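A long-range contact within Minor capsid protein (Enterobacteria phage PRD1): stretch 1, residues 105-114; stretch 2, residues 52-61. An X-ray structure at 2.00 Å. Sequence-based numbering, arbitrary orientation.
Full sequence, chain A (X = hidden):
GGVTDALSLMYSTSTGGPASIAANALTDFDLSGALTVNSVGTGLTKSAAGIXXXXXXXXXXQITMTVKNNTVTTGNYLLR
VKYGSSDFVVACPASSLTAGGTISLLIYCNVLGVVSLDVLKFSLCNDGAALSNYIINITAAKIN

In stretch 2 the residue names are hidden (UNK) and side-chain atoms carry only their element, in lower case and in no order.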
# COMPACT_ATOMS: atom_id res chain seq x y z
N LEU A 105 4.56 -0.62 1.33
CA LEU A 105 5.31 0.54 1.78
C LEU A 105 6.33 1.06 0.78
O LEU A 105 6.97 0.29 0.07
CB LEU A 105 6.06 0.19 3.06
CG LEU A 105 5.29 -0.45 4.22
CD1 LEU A 105 6.17 -1.47 4.92
CD2 LEU A 105 4.84 0.64 5.18
N LEU A 106 6.48 2.38 0.75
CA LEU A 106 7.50 3.04 -0.06
C LEU A 106 8.30 3.72 1.04
O LEU A 106 7.78 4.61 1.71
CB LEU A 106 6.91 4.10 -1.00
CG LEU A 106 7.99 4.97 -1.66
CD1 LEU A 106 8.94 4.09 -2.45
CD2 LEU A 106 7.36 6.03 -2.56
N ILE A 107 9.54 3.29 1.24
CA ILE A 107 10.36 3.85 2.29
C ILE A 107 11.79 4.12 1.83
O ILE A 107 12.22 3.60 0.80
CB ILE A 107 10.44 2.88 3.49
CG1 ILE A 107 11.06 1.55 3.03
CG2 ILE A 107 9.06 2.65 4.07
CD1 ILE A 107 11.31 0.55 4.14
N TYR A 108 12.50 4.95 2.59
CA TYR A 108 13.89 5.24 2.27
C TYR A 108 14.74 4.32 3.14
O TYR A 108 14.52 4.22 4.35
CB TYR A 108 14.26 6.69 2.59
CG TYR A 108 15.70 6.97 2.27
CD1 TYR A 108 16.11 7.16 0.95
CD2 TYR A 108 16.68 6.96 3.27
CE1 TYR A 108 17.45 7.34 0.63
CE2 TYR A 108 18.03 7.14 2.96
CZ TYR A 108 18.40 7.32 1.63
OH TYR A 108 19.73 7.49 1.30
N CYS A 109 15.70 3.65 2.51
CA CYS A 109 16.57 2.74 3.24
C CYS A 109 18.02 3.19 3.16
O CYS A 109 18.57 3.36 2.07
CB CYS A 109 16.49 1.32 2.66
SG CYS A 109 14.88 0.52 2.82
N ASN A 110 18.63 3.40 4.32
CA ASN A 110 20.03 3.77 4.35
C ASN A 110 20.79 2.46 4.50
O ASN A 110 20.50 1.68 5.40
CB ASN A 110 20.33 4.68 5.55
CG ASN A 110 21.80 5.03 5.65
OD1 ASN A 110 22.40 5.50 4.68
ND2 ASN A 110 22.40 4.79 6.81
N VAL A 111 21.74 2.22 3.61
CA VAL A 111 22.53 1.00 3.67
C VAL A 111 23.89 1.35 4.26
O VAL A 111 24.65 2.11 3.66
CB VAL A 111 22.70 0.39 2.27
CG1 VAL A 111 23.64 -0.82 2.33
CG2 VAL A 111 21.34 -0.02 1.72
N LEU A 112 24.18 0.81 5.43
CA LEU A 112 25.43 1.08 6.13
C LEU A 112 26.62 0.30 5.58
O LEU A 112 27.77 0.69 5.77
CB LEU A 112 25.28 0.76 7.61
CG LEU A 112 24.21 1.55 8.37
CD1 LEU A 112 23.91 0.88 9.70
CD2 LEU A 112 24.69 2.98 8.58
N GLY A 113 26.35 -0.80 4.88
CA GLY A 113 27.43 -1.61 4.37
C GLY A 113 27.77 -2.68 5.40
O GLY A 113 28.89 -3.20 5.43
N VAL A 114 26.80 -2.98 6.26
CA VAL A 114 26.95 -3.99 7.30
C VAL A 114 25.81 -4.97 7.03
O VAL A 114 24.65 -4.71 7.37
CB VAL A 114 26.79 -3.38 8.70
CG1 VAL A 114 27.03 -4.44 9.78
CG2 VAL A 114 27.77 -2.23 8.87
N UNK A 52 18.29 -9.10 2.20
CA UNK A 52 19.51 -8.31 2.33
C UNK A 52 19.64 -7.23 1.27
O UNK A 52 19.30 -7.44 0.10
n UNK A 52 20.44 -10.77 5.48
c UNK A 52 21.06 -10.05 4.56
o UNK A 52 21.83 -9.13 4.84
c UNK A 52 20.80 -10.43 3.12
c UNK A 52 20.74 -9.22 2.19
N UNK A 53 20.13 -6.06 1.68
CA UNK A 53 20.37 -4.96 0.75
C UNK A 53 21.88 -4.88 0.60
O UNK A 53 22.59 -4.70 1.59
c UNK A 53 19.84 -3.63 1.29
c UNK A 53 18.35 -3.33 1.05
c UNK A 53 18.05 -1.91 1.48
c UNK A 53 17.49 -4.32 1.81
N UNK A 54 22.37 -5.03 -0.63
CA UNK A 54 23.81 -4.99 -0.89
C UNK A 54 24.41 -3.62 -0.60
O UNK A 54 23.72 -2.60 -0.67
c UNK A 54 24.09 -5.38 -2.34
N UNK A 55 25.70 -3.60 -0.27
CA UNK A 55 26.39 -2.36 0.03
C UNK A 55 26.25 -1.38 -1.13
O UNK A 55 26.28 -1.79 -2.29
c UNK A 55 27.87 -2.64 0.31
N UNK A 56 26.10 -0.10 -0.81
CA UNK A 56 25.97 0.91 -1.84
C UNK A 56 24.57 1.05 -2.41
O UNK A 56 24.35 1.84 -3.33
N UNK A 57 23.61 0.32 -1.86
CA UNK A 57 22.23 0.37 -2.36
C UNK A 57 21.25 1.25 -1.58
O UNK A 57 20.06 0.95 -1.52
c UNK A 57 21.67 -1.06 -2.46
n UNK A 57 22.40 -1.88 -7.36
c UNK A 57 22.34 -1.94 -3.51
c UNK A 57 22.77 -2.30 -5.97
c UNK A 57 22.03 -1.47 -4.93
N UNK A 58 21.73 2.34 -0.98
CA UNK A 58 20.83 3.22 -0.26
C UNK A 58 19.84 3.79 -1.27
O UNK A 58 20.18 3.96 -2.44
o UNK A 58 22.40 3.91 1.47
c UNK A 58 21.60 4.37 0.40
N UNK A 59 18.61 4.06 -0.84
CA UNK A 59 17.63 4.61 -1.76
C UNK A 59 16.20 4.34 -1.36
O UNK A 59 15.91 3.99 -0.21
N UNK A 60 15.29 4.52 -2.32
CA UNK A 60 13.87 4.32 -2.08
C UNK A 60 13.46 2.91 -2.49
O UNK A 60 13.82 2.44 -3.58
c UNK A 60 12.53 7.72 -3.44
c UNK A 60 13.20 6.80 -2.43
c UNK A 60 13.05 5.34 -2.88
c UNK A 60 12.57 6.97 -1.05
N UNK A 61 12.71 2.25 -1.62
CA UNK A 61 12.26 0.90 -1.87
C UNK A 61 10.75 0.74 -1.74
O UNK A 61 10.15 1.23 -0.79
c UNK A 61 14.81 -1.47 -1.84
c UNK A 61 16.15 -1.68 -2.15
c UNK A 61 16.70 0.44 -1.15
c UNK A 61 14.39 -0.31 -1.18
c UNK A 61 15.36 0.64 -0.84
c UNK A 61 17.09 -0.72 -1.80
c UNK A 61 12.93 -0.07 -0.90
o UNK A 61 18.41 -0.94 -2.14
O HOH W 1 26.34 1.36 1.55

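Position 52 carries three carbons, the third bearing one oxygen and one nitrogen: an amide on a two-carbon stem, hence Gln52. It touches nothing on stretch 1, and its partly exposed place at the strand's end suits a polar group.

Position 53 has four carbons forked at the second, with chi1 near -85° and a CB pointing toward stretch 1. One branch tip touches both Cys109 and Val111. This is Leu53, whose buried, apolar fork fills the space beside both: Leu53 CD2 lies 3.8 Å from both Cys109 CB and Val111 CG2.

Position 54 has a single carbon pointing away, so it is Ala54; the backbone atom Ala54 O lies 3.5 Å from Val111 CG1. Position 55 also has one carbon, its CB, 4.2 Å from Gly113 CA. The methyl group of Ala55 rests against Gly113 without needing polar partners in this exposed place.

Position 56 has no side-chain atoms. Its phi/psi of 83/4 would jam a CB against the preceding carbonyl O, which calls for glycine: Gly56, in the type II turn from Ala54 onward. A water accepts from Gly56 N and donates to Val111 O, both at 2.8 Å.

Position 57 shows four carbons in a row ending in nitrogen, Lys57. Its CB lies 4.3 Å from Val111 CG2, while the chain leads away and its NZ is hydrogen-bonded elsewhere in the structure. Lys57 N closes the turn weakly onto Ala54 O at 3.2 Å.

Position 58 has one carbon, then one oxygen. That oxygen accepts from Val111 N, so a short hydroxyl serves where strand pairing has ended: Ser58, with Val111 N to Ser58 OG at 2.8 Å.

Position 59 has no side chain, and phi/psi of 156/-164 again calls for glycine. Gly59 N donates to Cys109 O at 3.0 Å, and Cys109 N to Gly59 O at 2.7 Å.

Position 60 has four carbons forked at the second; one tip sits at the edge of the Tyr108 ring. Leu60 is buried, as its apolar side chain favors, and Leu60 CD2 lies 4.0 Å from Tyr108 CB.

Position 61 has one carbon, then a six-carbon ring bearing oxygen: Tyr61. Its CD1 lies 3.7 Å from Cys109 SG, in an oblique sulfur-aromatic contact, and its OH donates to Lys57 O at 2.6 Å, satisfying a polar group on a buried ring.

The contact is an antiparallel ladder, with Ile107 and Tyr61 exchanging two hydrogen bonds (Tyr61 N to Ile107 O, 2.8 Å; Ile107 N to Tyr61 O, 3.0 Å). Beyond Cys109, Ser58 and the water extend the pairing, while Val111 packs against Leu53 and the turn.

Stretch 2, residues 52-61: QLAAGKSGLY
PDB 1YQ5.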